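Local structure of phage terminase large subunit (Thermus phage P7426, 7KS4) at residues 36-41 against 53-58; 48-53 against 86-91; 57-62 against 148-153; 73-78 against 140-145; 79-84 against 152-157. The protein probably drives viral DNA into empty capsids as an ATP-powered motor and cuts the genome, this chain being its N-terminal ATPase domain. All coordinates share one frame; numbering follows the deposited sequence. Where two conformers were deposited one is given.

Contact 1 (36-41 against 53-58)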
# COMPACT_ATOMS: atom_id res chain seq x y z
N LYS A 36 -3.63 -3.65 11.79
CA LYS A 36 -2.60 -4.47 11.16
C LYS A 36 -3.01 -4.94 9.78
O LYS A 36 -2.14 -5.34 9.00
CB LYS A 36 -2.26 -5.67 12.06
CG LYS A 36 -1.72 -5.25 13.41
CD LYS A 36 -0.32 -5.79 13.65
CE LYS A 36 0.32 -5.17 14.88
NZ LYS A 36 -0.53 -5.30 16.10
N ARG A 37 -4.30 -4.90 9.45
CA ARG A 37 -4.81 -5.23 8.12
C ARG A 37 -5.67 -4.05 7.67
O ARG A 37 -6.81 -3.91 8.11
CB ARG A 37 -5.62 -6.52 8.12
CG ARG A 37 -4.87 -7.73 8.69
CD ARG A 37 -3.80 -8.24 7.74
NE ARG A 37 -3.10 -9.38 8.33
CZ ARG A 37 -1.94 -9.32 8.98
NH1 ARG A 37 -1.32 -8.16 9.14
NH2 ARG A 37 -1.40 -10.42 9.49
N ARG A 38 -5.10 -3.21 6.82
CA ARG A 38 -5.81 -2.09 6.23
C ARG A 38 -6.15 -2.45 4.79
O ARG A 38 -5.25 -2.79 4.00
CB ARG A 38 -4.96 -0.83 6.28
CG ARG A 38 -4.79 -0.26 7.69
CD ARG A 38 -3.81 0.91 7.71
NE ARG A 38 -2.43 0.49 7.51
CZ ARG A 38 -1.40 1.33 7.39
NH1 ARG A 38 -1.59 2.64 7.43
NH2 ARG A 38 -0.18 0.85 7.21
N VAL A 39 -7.43 -2.36 4.44
CA VAL A 39 -7.94 -2.76 3.14
C VAL A 39 -8.60 -1.53 2.53
O VAL A 39 -9.60 -1.04 3.06
CB VAL A 39 -8.93 -3.93 3.24
CG1 VAL A 39 -9.28 -4.47 1.86
CG2 VAL A 39 -8.37 -5.05 4.12
N ALA A 40 -8.06 -1.04 1.42
CA ALA A 40 -8.58 0.15 0.76
C ALA A 40 -9.13 -0.23 -0.60
O ALA A 40 -8.38 -0.62 -1.50
CB ALA A 40 -7.51 1.23 0.63
N CYS A 41 -10.45 -0.12 -0.76
CA CYS A 41 -11.12 -0.33 -2.04
C CYS A 41 -11.45 1.05 -2.58
O CYS A 41 -12.44 1.66 -2.17
CB CYS A 41 -12.36 -1.19 -1.86
SG CYS A 41 -13.31 -1.39 -3.39
N SER A 53 3.35 4.48 -0.76
CA SER A 53 4.77 4.80 -0.81
C SER A 53 5.20 5.55 0.45
O SER A 53 6.27 5.28 1.00
CB SER A 53 5.09 5.62 -2.07
OG SER A 53 4.69 6.97 -1.94
N VAL A 54 4.35 6.46 0.94
CA VAL A 54 4.67 7.19 2.16
C VAL A 54 4.80 6.23 3.34
O VAL A 54 5.68 6.39 4.19
CB VAL A 54 3.61 8.27 2.43
CG1 VAL A 54 3.83 8.92 3.81
CG2 VAL A 54 3.68 9.33 1.33
N GLU A 55 3.90 5.24 3.42
CA GLU A 55 3.98 4.26 4.50
C GLU A 55 5.31 3.52 4.48
O GLU A 55 5.95 3.33 5.52
CB GLU A 55 2.81 3.27 4.39
CG GLU A 55 1.44 3.88 4.68
CD GLU A 55 1.14 3.97 6.16
OE1 GLU A 55 1.69 3.16 6.94
OE2 GLU A 55 0.34 4.86 6.55
N ALA A 56 5.74 3.09 3.29
CA ALA A 56 7.01 2.38 3.16
C ALA A 56 8.19 3.26 3.56
O ALA A 56 9.09 2.82 4.29
CB ALA A 56 7.17 1.87 1.74
N VAL A 57 8.21 4.51 3.09
CA VAL A 57 9.31 5.42 3.43
C VAL A 57 9.42 5.55 4.94
O VAL A 57 10.52 5.47 5.52
CB VAL A 57 9.11 6.79 2.78
CG1 VAL A 57 10.22 7.74 3.23
CG2 VAL A 57 9.10 6.69 1.27
N PHE A 58 8.29 5.77 5.61
CA PHE A 58 8.31 5.94 7.06
C PHE A 58 8.91 4.72 7.75
O PHE A 58 9.79 4.85 8.61
CB PHE A 58 6.89 6.20 7.56
CG PHE A 58 6.82 6.42 9.04
CD1 PHE A 58 7.29 7.59 9.61
CD2 PHE A 58 6.29 5.44 9.87
CE1 PHE A 58 7.23 7.79 10.97
CE2 PHE A 58 6.23 5.64 11.23
CZ PHE A 58 6.70 6.82 11.78
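Glu55 of helix 48-62 meets Arg38 of strand 37-42 in a buried, two-pronged salt bridge, the one place where 53-58 touches 36-41. Along the helix, Ser53 and Val54 come first and pack elsewhere, on helices 75-92 and 13-19. Glu55 is next and points toward the strand. Its chain bends about the CB-CG bond (chi2 -82°), which brings the carboxylate across the end of the guanidinium, where NH1 and NH2 each take one oxygen. Arg38 NH2 donates to Glu55 OE1 at 3.0 Å, and Arg38 NH1 to Glu55 OE2 at 3.1 Å, both along nearly straight N-H directions. The two flat groups stand almost perpendicular, 78° apart: each oxygen lies close to the guanidinium plane, whereas each nitrogen approaches from above the carboxylate plane. A glutamate suits the place because it can offer one oxygen to each terminal nitrogen of an arginine. Farther on, Val57 packs on helices 13-19 and 75-92. Other partners complete the site: His31 ND1 bonds Glu55 OE2, Ile30 O receives Arg38 NH1, Trp178 makes a cation-pi contact with Arg38, and a sulfate, probably from crystallisation, pairs with Arg38 NH2. Two opposite charges buried together compensate each other, which probably favours the ionised form of both.

Contact 2 (48-53 against 86-91); sequences KSEAAS and VEKVER
Glu50 and Lys88 form a salt bridge between helices 48-62 and 75-92 at the edge of the nucleotide pocket. Helix 48-62 starts with the end of the P-loop, where the backbone N of Ser49 bonds a phosphate oxygen of ADP and the Ser49 side chain packs on Ile81. Glu50 is the first residue to touch 86-91. Its CG is anti to the backbone N, and the bend that follows at chi2 (70°) turns OE2 to Lys88 NZ, which donates to it at 2.8 Å; the nitrogen sits 44° out of the carboxylate plane. The other oxygen, Glu50 OE1, pairs with Arg84 NH1, and one carboxylate thus serves two cations. One turn later Ser53 points toward 86-91. Its OG donates back to Glu50 O at 2.7 Å, and Lys88 CE rests on Ser53 OG at 3.5 Å. A lysine suits this place because its long aliphatic arm can run past the serine before the last bend (chi4 50°) delivers the charge. Beyond the contact, Lys88 and Val89 also pack on Val57, and Val86 and Val89 lean on strand 99-104, which places helix 75-92 between helix 48-62 and that outermost strand.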
# COMPACT_ATOMS: atom_id res chain seq x y z
N LYS A 48 -3.95 5.92 -4.01
CA LYS A 48 -3.51 4.65 -3.43
C LYS A 48 -1.99 4.52 -3.46
O LYS A 48 -1.36 4.20 -2.44
CB LYS A 48 -4.18 3.51 -4.20
CG LYS A 48 -5.71 3.36 -3.94
CD LYS A 48 -6.43 2.26 -4.77
CE LYS A 48 -6.18 2.31 -6.26
NZ LYS A 48 -6.80 3.50 -6.89
N SER A 49 -1.39 4.77 -4.62
CA SER A 49 0.05 4.56 -4.80
C SER A 49 0.86 5.49 -3.90
O SER A 49 1.85 5.08 -3.28
CB SER A 49 0.46 4.80 -6.25
OG SER A 49 0.16 3.71 -7.09
N GLU A 50 0.47 6.77 -3.86
CA GLU A 50 1.22 7.74 -3.09
C GLU A 50 1.18 7.41 -1.60
O GLU A 50 2.22 7.43 -0.92
CB GLU A 50 0.67 9.15 -3.33
CG GLU A 50 1.64 10.25 -2.93
CD GLU A 50 2.83 10.34 -3.86
OE1 GLU A 50 2.83 9.65 -4.90
OE2 GLU A 50 3.77 11.09 -3.54
N ALA A 51 -0.01 7.11 -1.09
CA ALA A 51 -0.16 6.80 0.33
C ALA A 51 0.64 5.57 0.71
O ALA A 51 1.30 5.54 1.76
CB ALA A 51 -1.63 6.61 0.67
N ALA A 52 0.61 4.53 -0.13
CA ALA A 52 1.39 3.34 0.16
C ALA A 52 2.88 3.66 0.18
O ALA A 52 3.62 3.15 1.02
CB ALA A 52 1.08 2.25 -0.85
N SER A 53 3.35 4.48 -0.76
CA SER A 53 4.77 4.80 -0.81
C SER A 53 5.20 5.55 0.45
O SER A 53 6.27 5.28 1.00
CB SER A 53 5.09 5.62 -2.07
OG SER A 53 4.69 6.97 -1.94
N VAL A 86 11.61 4.85 -3.91
CA VAL A 86 13.01 5.17 -4.20
C VAL A 86 13.23 6.68 -4.18
O VAL A 86 14.09 7.18 -3.44
CB VAL A 86 13.44 4.56 -5.55
CG1 VAL A 86 14.83 5.07 -5.94
CG2 VAL A 86 13.44 3.04 -5.47
N GLU A 87 12.48 7.42 -5.00
CA GLU A 87 12.67 8.87 -5.06
C GLU A 87 12.59 9.48 -3.66
O GLU A 87 13.45 10.28 -3.26
CB GLU A 87 11.63 9.53 -5.97
CG GLU A 87 11.87 11.03 -6.22
CD GLU A 87 11.38 11.93 -5.08
OE1 GLU A 87 10.39 11.57 -4.42
OE2 GLU A 87 12.00 13.00 -4.85
N LYS A 88 11.56 9.11 -2.90
CA LYS A 88 11.34 9.71 -1.59
C LYS A 88 12.46 9.32 -0.62
O LYS A 88 12.92 10.17 0.15
CB LYS A 88 9.99 9.27 -1.03
CG LYS A 88 8.81 9.76 -1.86
CD LYS A 88 7.48 9.26 -1.30
CE LYS A 88 6.32 10.08 -1.84
NZ LYS A 88 6.37 10.20 -3.32
N VAL A 89 12.88 8.06 -0.65
CA VAL A 89 13.92 7.60 0.27
C VAL A 89 15.25 8.25 -0.06
O VAL A 89 15.99 8.68 0.83
CB VAL A 89 14.01 6.06 0.22
CG1 VAL A 89 15.34 5.56 0.79
CG2 VAL A 89 12.85 5.42 0.97
N GLU A 90 15.59 8.33 -1.35
CA GLU A 90 16.87 8.94 -1.71
C GLU A 90 16.90 10.42 -1.38
O GLU A 90 17.96 10.95 -1.02
CB GLU A 90 17.16 8.68 -3.20
CG GLU A 90 17.67 7.26 -3.43
CD GLU A 90 17.91 6.94 -4.89
OE1 GLU A 90 17.60 7.77 -5.77
OE2 GLU A 90 18.42 5.83 -5.15
N ARG A 91 15.76 11.11 -1.49
CA ARG A 91 15.70 12.51 -1.11
C ARG A 91 15.72 12.68 0.41
O ARG A 91 16.49 13.49 0.95
CB ARG A 91 14.45 13.15 -1.70
CG ARG A 91 14.14 14.53 -1.16
CD ARG A 91 13.13 15.26 -2.04
NE ARG A 91 11.91 14.48 -2.22
CZ ARG A 91 10.88 14.49 -1.38
NH1 ARG A 91 9.81 13.75 -1.64
NH2 ARG A 91 10.91 15.23 -0.28

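Contact 3 (57-62 against 148-153); sequences VFELFA and LDFVIL
Glu59 lays its aliphatic part over one face of the Phe150 ring, while Leu60 touches the same ring at its edge. The nearest atoms are Glu59 CB and Phe150 CE2, 3.5 Å apart. Measured to the ring centroid, Glu59 CB stands at 4.0 Å and 28° off the normal, a CH-pi contact, and Glu59 CG follows over the rim beside it. Leu60 CD2 comes in near the ring plane, 4.3 Å from Phe150 CZ, so the two helix residues hold the ring from different sides.

A glutamate suits this inner face because its methylenes cover the aromatic surface and a bend at chi2 (-73°) takes the carboxylate past the ring to a polar partner: OE2 of Glu59 accepts from Trp178 NE1. The indole of Trp178 also meets the Phe150 ring, with planes at about 30°, so a single neighbour helps to position both residues. On the strand side, Asp149 is fixed by a salt bridge to Arg175 and a hydrogen bond from Gln67 N. On the helix side, the carbonyl of Leu60 is bonded by Ser130 OG and His114 NE2.

Phe150 opens the predicted Walker B strand 150-153, which runs between strands 67-72 and 178-183. The last turns of helix 48-62 pack against the start of this strand; Val151, the next residue, turns to helix 161-175 instead.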
# COMPACT_ATOMS: atom_id res chain seq x y z
N VAL A 57 8.21 4.51 3.09
CA VAL A 57 9.31 5.42 3.43
C VAL A 57 9.42 5.55 4.94
O VAL A 57 10.52 5.47 5.52
CB VAL A 57 9.11 6.79 2.78
CG1 VAL A 57 10.22 7.74 3.23
CG2 VAL A 57 9.10 6.69 1.27
N PHE A 58 8.29 5.77 5.61
CA PHE A 58 8.31 5.94 7.06
C PHE A 58 8.91 4.72 7.75
O PHE A 58 9.79 4.85 8.61
CB PHE A 58 6.89 6.20 7.56
CG PHE A 58 6.82 6.42 9.04
CD1 PHE A 58 7.29 7.59 9.61
CD2 PHE A 58 6.29 5.44 9.87
CE1 PHE A 58 7.23 7.79 10.97
CE2 PHE A 58 6.23 5.64 11.23
CZ PHE A 58 6.70 6.82 11.78
N GLU A 59 8.47 3.52 7.38
CA GLU A 59 8.99 2.32 8.02
C GLU A 59 10.50 2.22 7.87
O GLU A 59 11.21 1.89 8.83
CB GLU A 59 8.33 1.07 7.42
CG GLU A 59 6.88 0.90 7.81
CD GLU A 59 6.69 0.47 9.26
OE1 GLU A 59 7.57 -0.22 9.80
OE2 GLU A 59 5.65 0.84 9.84
N LEU A 60 11.03 2.51 6.67
CA LEU A 60 12.45 2.29 6.42
C LEU A 60 13.32 3.18 7.29
O LEU A 60 14.41 2.77 7.70
CB LEU A 60 12.77 2.50 4.94
CG LEU A 60 12.05 1.52 3.99
CD1 LEU A 60 12.29 1.92 2.54
CD2 LEU A 60 12.49 0.08 4.23
N PHE A 61 12.86 4.40 7.59
CA PHE A 61 13.62 5.35 8.40
C PHE A 61 13.26 5.29 9.88
O PHE A 61 14.15 5.44 10.73
CB PHE A 61 13.41 6.77 7.90
CG PHE A 61 14.13 7.08 6.64
CD1 PHE A 61 15.48 7.38 6.66
CD2 PHE A 61 13.48 7.05 5.42
CE1 PHE A 61 16.17 7.66 5.50
CE2 PHE A 61 14.16 7.33 4.25
CZ PHE A 61 15.51 7.63 4.29
N ALA A 62 11.98 5.12 10.20
CA ALA A 62 11.53 5.15 11.58
C ALA A 62 11.72 3.82 12.29
O ALA A 62 11.71 3.78 13.52
CB ALA A 62 10.06 5.55 11.67
N LEU A 148 8.93 -10.39 7.14
CA LEU A 148 8.47 -9.06 6.79
C LEU A 148 7.85 -8.35 7.99
O LEU A 148 7.06 -8.94 8.73
CB LEU A 148 7.43 -9.13 5.67
CG LEU A 148 7.94 -9.57 4.29
CD1 LEU A 148 6.79 -9.58 3.32
CD2 LEU A 148 9.05 -8.66 3.78
N ASP A 149 8.21 -7.09 8.15
CA ASP A 149 7.51 -6.23 9.09
C ASP A 149 6.31 -5.54 8.46
O ASP A 149 5.40 -5.11 9.18
CB ASP A 149 8.47 -5.18 9.64
CG ASP A 149 9.67 -5.82 10.28
OD1 ASP A 149 9.50 -6.38 11.38
OD2 ASP A 149 10.76 -5.80 9.66
N PHE A 150 6.29 -5.41 7.13
CA PHE A 150 5.15 -4.79 6.47
C PHE A 150 5.11 -5.25 5.03
O PHE A 150 6.12 -5.64 4.45
CB PHE A 150 5.21 -3.25 6.56
CG PHE A 150 6.36 -2.63 5.80
CD1 PHE A 150 6.15 -2.06 4.55
CD2 PHE A 150 7.63 -2.59 6.35
CE1 PHE A 150 7.20 -1.47 3.85
CE2 PHE A 150 8.69 -1.98 5.65
CZ PHE A 150 8.47 -1.43 4.40
N VAL A 151 3.91 -5.18 4.45
CA VAL A 151 3.73 -5.55 3.05
C VAL A 151 2.63 -4.68 2.47
O VAL A 151 1.66 -4.35 3.15
CB VAL A 151 3.41 -7.04 2.87
CG1 VAL A 151 2.09 -7.39 3.55
CG2 VAL A 151 3.37 -7.41 1.40
N ILE A 152 2.81 -4.29 1.21
CA ILE A 152 1.80 -3.59 0.44
C ILE A 152 1.40 -4.48 -0.72
O ILE A 152 2.27 -4.93 -1.48
CB ILE A 152 2.32 -2.23 -0.07
CG1 ILE A 152 2.71 -1.35 1.12
CG2 ILE A 152 1.26 -1.55 -0.94
CD1 ILE A 152 3.80 -0.32 0.78
N LEU A 153 0.10 -4.72 -0.86
CA LEU A 153 -0.45 -5.43 -2.02
C LEU A 153 -1.15 -4.39 -2.88
O LEU A 153 -2.15 -3.80 -2.46
CB LEU A 153 -1.42 -6.54 -1.62
CG LEU A 153 -0.79 -7.88 -1.22
CD1 LEU A 153 -0.06 -7.76 0.10
CD2 LEU A 153 -1.86 -8.96 -1.15

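Contact 4 (73-78 against 140-145); sequences PTYDQA and PDNLRG
This is a small surface contact in which a single side-chain hydrogen bond, from Asn142 to Tyr75, joins the start of helix 75-92 to the long loop between strands 126-136 and 150-153 of the P-loop ATPase fold. The helix starts directly after strand 67-72. Thr74 is its N-cap: the side-chain OG1 accepts from Gln77 N at 3.2 Å, satisfying one of the amides that the first turn of a helix cannot pair internally. A threonine suits the position because its short hydroxyl reaches back to the backbone.

Tyr75, the first helical residue, also touches Leu108, Arg139 and Ser136, and only its hydroxyl comes to 140-145. There the backbone makes a short 3-10 turn, closed by a bond from Leu143 N to Pro140 O at 3.0 Å. Proline fits the first position of such a turn, where its ring restricts phi and no amide hydrogen is needed. The same turn directs Asn142 toward the tyrosine, while Asn142 O is bonded by Lys135 NZ. Leu143 packs on Trp69 and Lys135.

Through Gln77 the first turn of the helix also lies beside the metal site, although the tyrosine itself stays well away from it. The ring and the amide planes are 57° apart, and the side chains cross at about a right angle. Tyr75 OH is tilted 25° from the amide plane of Asn142. Asn142 ND2 meets Tyr75 OH near the ring plane, at 3.3 Å with an N-H...O angle of 144°.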
# COMPACT_ATOMS: atom_id res chain seq x y z
N PRO A 73 0.40 -7.41 -9.32
CA PRO A 73 0.21 -8.53 -10.25
C PRO A 73 1.37 -8.72 -11.21
O PRO A 73 1.65 -9.86 -11.61
CB PRO A 73 -1.08 -8.16 -10.99
CG PRO A 73 -1.81 -7.24 -10.07
CD PRO A 73 -0.72 -6.45 -9.39
N THR A 74 2.04 -7.64 -11.61
CA THR A 74 3.16 -7.68 -12.54
C THR A 74 4.30 -6.83 -12.00
O THR A 74 4.11 -5.99 -11.12
CB THR A 74 2.76 -7.16 -13.92
OG1 THR A 74 2.35 -5.79 -13.80
CG2 THR A 74 1.63 -7.99 -14.52
N TYR A 75 5.49 -7.05 -12.55
CA TYR A 75 6.64 -6.24 -12.15
C TYR A 75 6.47 -4.79 -12.59
O TYR A 75 6.84 -3.86 -11.86
CB TYR A 75 7.93 -6.82 -12.72
CG TYR A 75 8.58 -7.82 -11.78
CD1 TYR A 75 8.98 -7.45 -10.51
CD2 TYR A 75 8.80 -9.14 -12.18
CE1 TYR A 75 9.57 -8.34 -9.64
CE2 TYR A 75 9.40 -10.05 -11.31
CZ TYR A 75 9.78 -9.64 -10.05
OH TYR A 75 10.37 -10.52 -9.17
N ASP A 76 5.92 -4.57 -13.79
CA ASP A 76 5.69 -3.20 -14.25
C ASP A 76 4.74 -2.46 -13.31
O ASP A 76 4.89 -1.25 -13.09
CB ASP A 76 5.13 -3.21 -15.68
CG ASP A 76 6.15 -3.68 -16.70
OD1 ASP A 76 7.35 -3.36 -16.54
OD2 ASP A 76 5.75 -4.38 -17.65
N GLN A 77 3.75 -3.16 -12.76
CA GLN A 77 2.86 -2.53 -11.79
C GLN A 77 3.57 -2.30 -10.46
O GLN A 77 3.40 -1.25 -9.83
CB GLN A 77 1.61 -3.38 -11.59
CG GLN A 77 0.55 -2.73 -10.70
CD GLN A 77 0.00 -1.44 -11.28
OE1 GLN A 77 -0.04 -1.26 -12.50
NE2 GLN A 77 -0.43 -0.53 -10.41
N ALA A 78 4.37 -3.27 -10.01
CA ALA A 78 5.09 -3.11 -8.75
C ALA A 78 6.10 -1.97 -8.84
O ALA A 78 6.38 -1.33 -7.82
CB ALA A 78 5.79 -4.41 -8.38
N PRO A 140 5.67 -16.31 -9.11
CA PRO A 140 5.69 -16.96 -7.79
C PRO A 140 7.05 -17.51 -7.40
O PRO A 140 7.33 -17.65 -6.20
CB PRO A 140 4.66 -18.09 -7.95
CG PRO A 140 3.80 -17.69 -9.10
CD PRO A 140 4.67 -16.90 -10.01
N ASP A 141 7.91 -17.82 -8.37
CA ASP A 141 9.21 -18.40 -8.05
C ASP A 141 10.04 -17.47 -7.19
O ASP A 141 10.71 -17.91 -6.25
CB ASP A 141 9.95 -18.75 -9.34
CG ASP A 141 9.27 -19.85 -10.13
OD1 ASP A 141 8.38 -20.52 -9.56
OD2 ASP A 141 9.63 -20.05 -11.31
N ASN A 142 10.00 -16.17 -7.48
CA ASN A 142 10.76 -15.19 -6.71
C ASN A 142 10.10 -14.83 -5.39
O ASN A 142 10.56 -13.90 -4.71
CB ASN A 142 10.98 -13.93 -7.55
CG ASN A 142 12.02 -14.14 -8.64
OD1 ASN A 142 12.93 -14.95 -8.50
ND2 ASN A 142 11.88 -13.40 -9.73
N LEU A 143 9.03 -15.52 -5.00
CA LEU A 143 8.41 -15.35 -3.69
C LEU A 143 8.98 -16.43 -2.77
O LEU A 143 8.40 -17.50 -2.61
CB LEU A 143 6.89 -15.40 -3.78
CG LEU A 143 6.24 -14.31 -4.63
CD1 LEU A 143 4.74 -14.51 -4.69
CD2 LEU A 143 6.57 -12.92 -4.09
N ARG A 144 10.14 -16.14 -2.19
CA ARG A 144 10.78 -17.00 -1.21
C ARG A 144 11.29 -16.11 -0.08
O ARG A 144 11.66 -14.96 -0.31
CB ARG A 144 11.92 -17.83 -1.83
CG ARG A 144 11.60 -18.36 -3.23
CD ARG A 144 12.49 -19.53 -3.65
NE ARG A 144 13.91 -19.17 -3.73
CZ ARG A 144 14.88 -19.70 -2.99
NH1 ARG A 144 14.63 -20.64 -2.10
NH2 ARG A 144 16.13 -19.29 -3.16
N GLY A 145 11.31 -16.65 1.13
CA GLY A 145 11.47 -15.81 2.30
C GLY A 145 10.12 -15.18 2.56
O GLY A 145 9.13 -15.65 1.99

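Contact 5 (79-84 against 152-157); sequences EIIFGR and ILDEAA
Helix 75-92 passes over 152-154, part of the predicted Walker B motif of this P-loop ATPase, with Ile81 and Asp154 nearest at 8.3 Å between their CA atoms. Farther on, Glu155, the predicted catalytic residue, takes backbone angles of the left-handed helical region, and a 3-10 turn follows at Ala156.

Ile81 carries the contact. Its CD1 lies 4.2 Å from Ile152 CG2, an apolar touch, and rests against the carboxylate of Asp154 at 3.7 Å from CG. Isoleucine suits this place: with CG1 anti to the carbonyl carbon (chi1 -70°), its longer branch extends toward the strand and reaches both the hydrophobic and the acidic side chain. Asp154 is also a magnesium-binding residue in a structure of this protein, and here its side chain comes within about 3 Å of the magnesium ion at the nearest atoms. Gln77 NE2 bonds Asp154 OD2 and so helps to position it, while Asp154 OD1 takes a weak bond from Glu155 N. Ser49, which belongs to the magnesium site here, packs on Ile81 from helix 48-62.

A water completes the link. The helix does not close its usual bond here, Ile81 N being 4.3 Å from Gln77 O. Instead Ile81 N donates to the water at 3.0 Å, and the water in turn donates to Asp154 OD2 at 2.8 Å.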
# COMPACT_ATOMS: atom_id res chain seq x y z
N GLU A 79 6.65 -1.72 -10.03
CA GLU A 79 7.62 -0.65 -10.21
C GLU A 79 7.04 0.72 -9.88
O GLU A 79 7.80 1.64 -9.58
CB GLU A 79 8.14 -0.63 -11.65
CG GLU A 79 9.14 -1.74 -11.98
CD GLU A 79 9.40 -1.87 -13.47
OE1 GLU A 79 9.19 -0.87 -14.21
OE2 GLU A 79 9.80 -2.96 -13.92
N ILE A 80 5.72 0.87 -9.94
CA ILE A 80 5.12 2.18 -9.70
C ILE A 80 5.37 2.61 -8.26
O ILE A 80 6.02 3.63 -8.01
CB ILE A 80 3.62 2.15 -10.03
CG1 ILE A 80 3.42 1.84 -11.52
CG2 ILE A 80 2.97 3.50 -9.69
CD1 ILE A 80 1.98 1.61 -11.91
N ILE A 81 4.87 1.84 -7.30
CA ILE A 81 5.08 2.19 -5.90
C ILE A 81 6.57 2.10 -5.56
O ILE A 81 7.11 2.98 -4.88
CB ILE A 81 4.23 1.31 -4.99
CG1 ILE A 81 2.75 1.68 -5.15
CG2 ILE A 81 4.65 1.45 -3.52
CD1 ILE A 81 1.79 0.75 -4.42
N PHE A 82 7.25 1.06 -6.03
CA PHE A 82 8.67 0.92 -5.74
C PHE A 82 9.44 2.16 -6.18
O PHE A 82 10.27 2.69 -5.43
CB PHE A 82 9.25 -0.32 -6.40
CG PHE A 82 10.70 -0.55 -6.06
CD1 PHE A 82 11.71 -0.11 -6.91
CD2 PHE A 82 11.05 -1.18 -4.88
CE1 PHE A 82 13.04 -0.30 -6.58
CE2 PHE A 82 12.38 -1.38 -4.55
CZ PHE A 82 13.38 -0.94 -5.41
N GLY A 83 9.19 2.63 -7.40
CA GLY A 83 9.91 3.79 -7.90
C GLY A 83 9.63 5.05 -7.10
O GLY A 83 10.52 5.89 -6.91
N ARG A 84 8.40 5.20 -6.62
CA ARG A 84 8.08 6.36 -5.80
C ARG A 84 8.75 6.27 -4.44
O ARG A 84 9.19 7.29 -3.90
CB ARG A 84 6.57 6.48 -5.65
CG ARG A 84 5.90 6.73 -6.97
CD ARG A 84 4.42 6.87 -6.79
NE ARG A 84 3.74 6.92 -8.08
CZ ARG A 84 2.57 7.50 -8.28
NH1 ARG A 84 1.96 8.09 -7.27
NH2 ARG A 84 2.02 7.49 -9.48
N ILE A 152 2.81 -4.29 1.21
CA ILE A 152 1.80 -3.59 0.44
C ILE A 152 1.40 -4.48 -0.72
O ILE A 152 2.27 -4.93 -1.48
CB ILE A 152 2.32 -2.23 -0.07
CG1 ILE A 152 2.71 -1.35 1.12
CG2 ILE A 152 1.26 -1.55 -0.94
CD1 ILE A 152 3.80 -0.32 0.78
N LEU A 153 0.10 -4.72 -0.86
CA LEU A 153 -0.45 -5.43 -2.02
C LEU A 153 -1.15 -4.39 -2.88
O LEU A 153 -2.15 -3.80 -2.46
CB LEU A 153 -1.42 -6.54 -1.62
CG LEU A 153 -0.79 -7.88 -1.22
CD1 LEU A 153 -0.06 -7.76 0.10
CD2 LEU A 153 -1.86 -8.96 -1.15
N ASP A 154 -0.61 -4.17 -4.07
CA ASP A 154 -1.18 -3.21 -5.02
C ASP A 154 -2.01 -3.97 -6.04
O ASP A 154 -1.64 -5.07 -6.47
CB ASP A 154 -0.07 -2.42 -5.72
CG ASP A 154 -0.60 -1.24 -6.50
OD1 ASP A 154 -1.69 -0.73 -6.17
OD2 ASP A 154 0.09 -0.81 -7.44
N GLU A 155 -3.15 -3.39 -6.42
CA GLU A 155 -4.16 -4.08 -7.22
C GLU A 155 -4.37 -5.51 -6.70
O GLU A 155 -4.34 -6.50 -7.45
CB GLU A 155 -3.81 -4.06 -8.70
CG GLU A 155 -4.32 -2.79 -9.40
CD GLU A 155 -5.84 -2.61 -9.25
OE1 GLU A 155 -6.61 -3.42 -9.80
OE2 GLU A 155 -6.25 -1.67 -8.54
N ALA A 156 -4.61 -5.58 -5.40
CA ALA A 156 -4.73 -6.86 -4.71
C ALA A 156 -5.84 -7.74 -5.26
O ALA A 156 -5.72 -8.97 -5.26
CB ALA A 156 -4.96 -6.61 -3.22
N ALA A 157 -6.95 -7.14 -5.72
CA ALA A 157 -8.06 -7.96 -6.20
C ALA A 157 -7.68 -8.75 -7.44
O ALA A 157 -8.38 -9.71 -7.79
CB ALA A 157 -9.28 -7.08 -6.49
O HOH W 1 2.81 -0.37 -7.39

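In the fold
From the N terminus, contact 1 comes first, closing the short P-loop connection between strand 37-42 and helix 48-62. Contact 2 starts within that stretch, carries the chain on to helix 75-92 and crosses contacts 1, 3, 4 and 5; it shares Ser53 with contact 1. Contact 3 begins at the end of helix 48-62 and spans the outer strands to reach strand 150-153, enclosing contact 4. Contact 5 crosses contact 4 and ends, with contact 3, on 150-153. Contacts 2, 4 and 5 meet along helix 75-92. Contacts 1, 3 and 5 tie the two helices to the sheet, contact 2 ties the helices to each other, and contact 4 ties helix 75-92 to a loop.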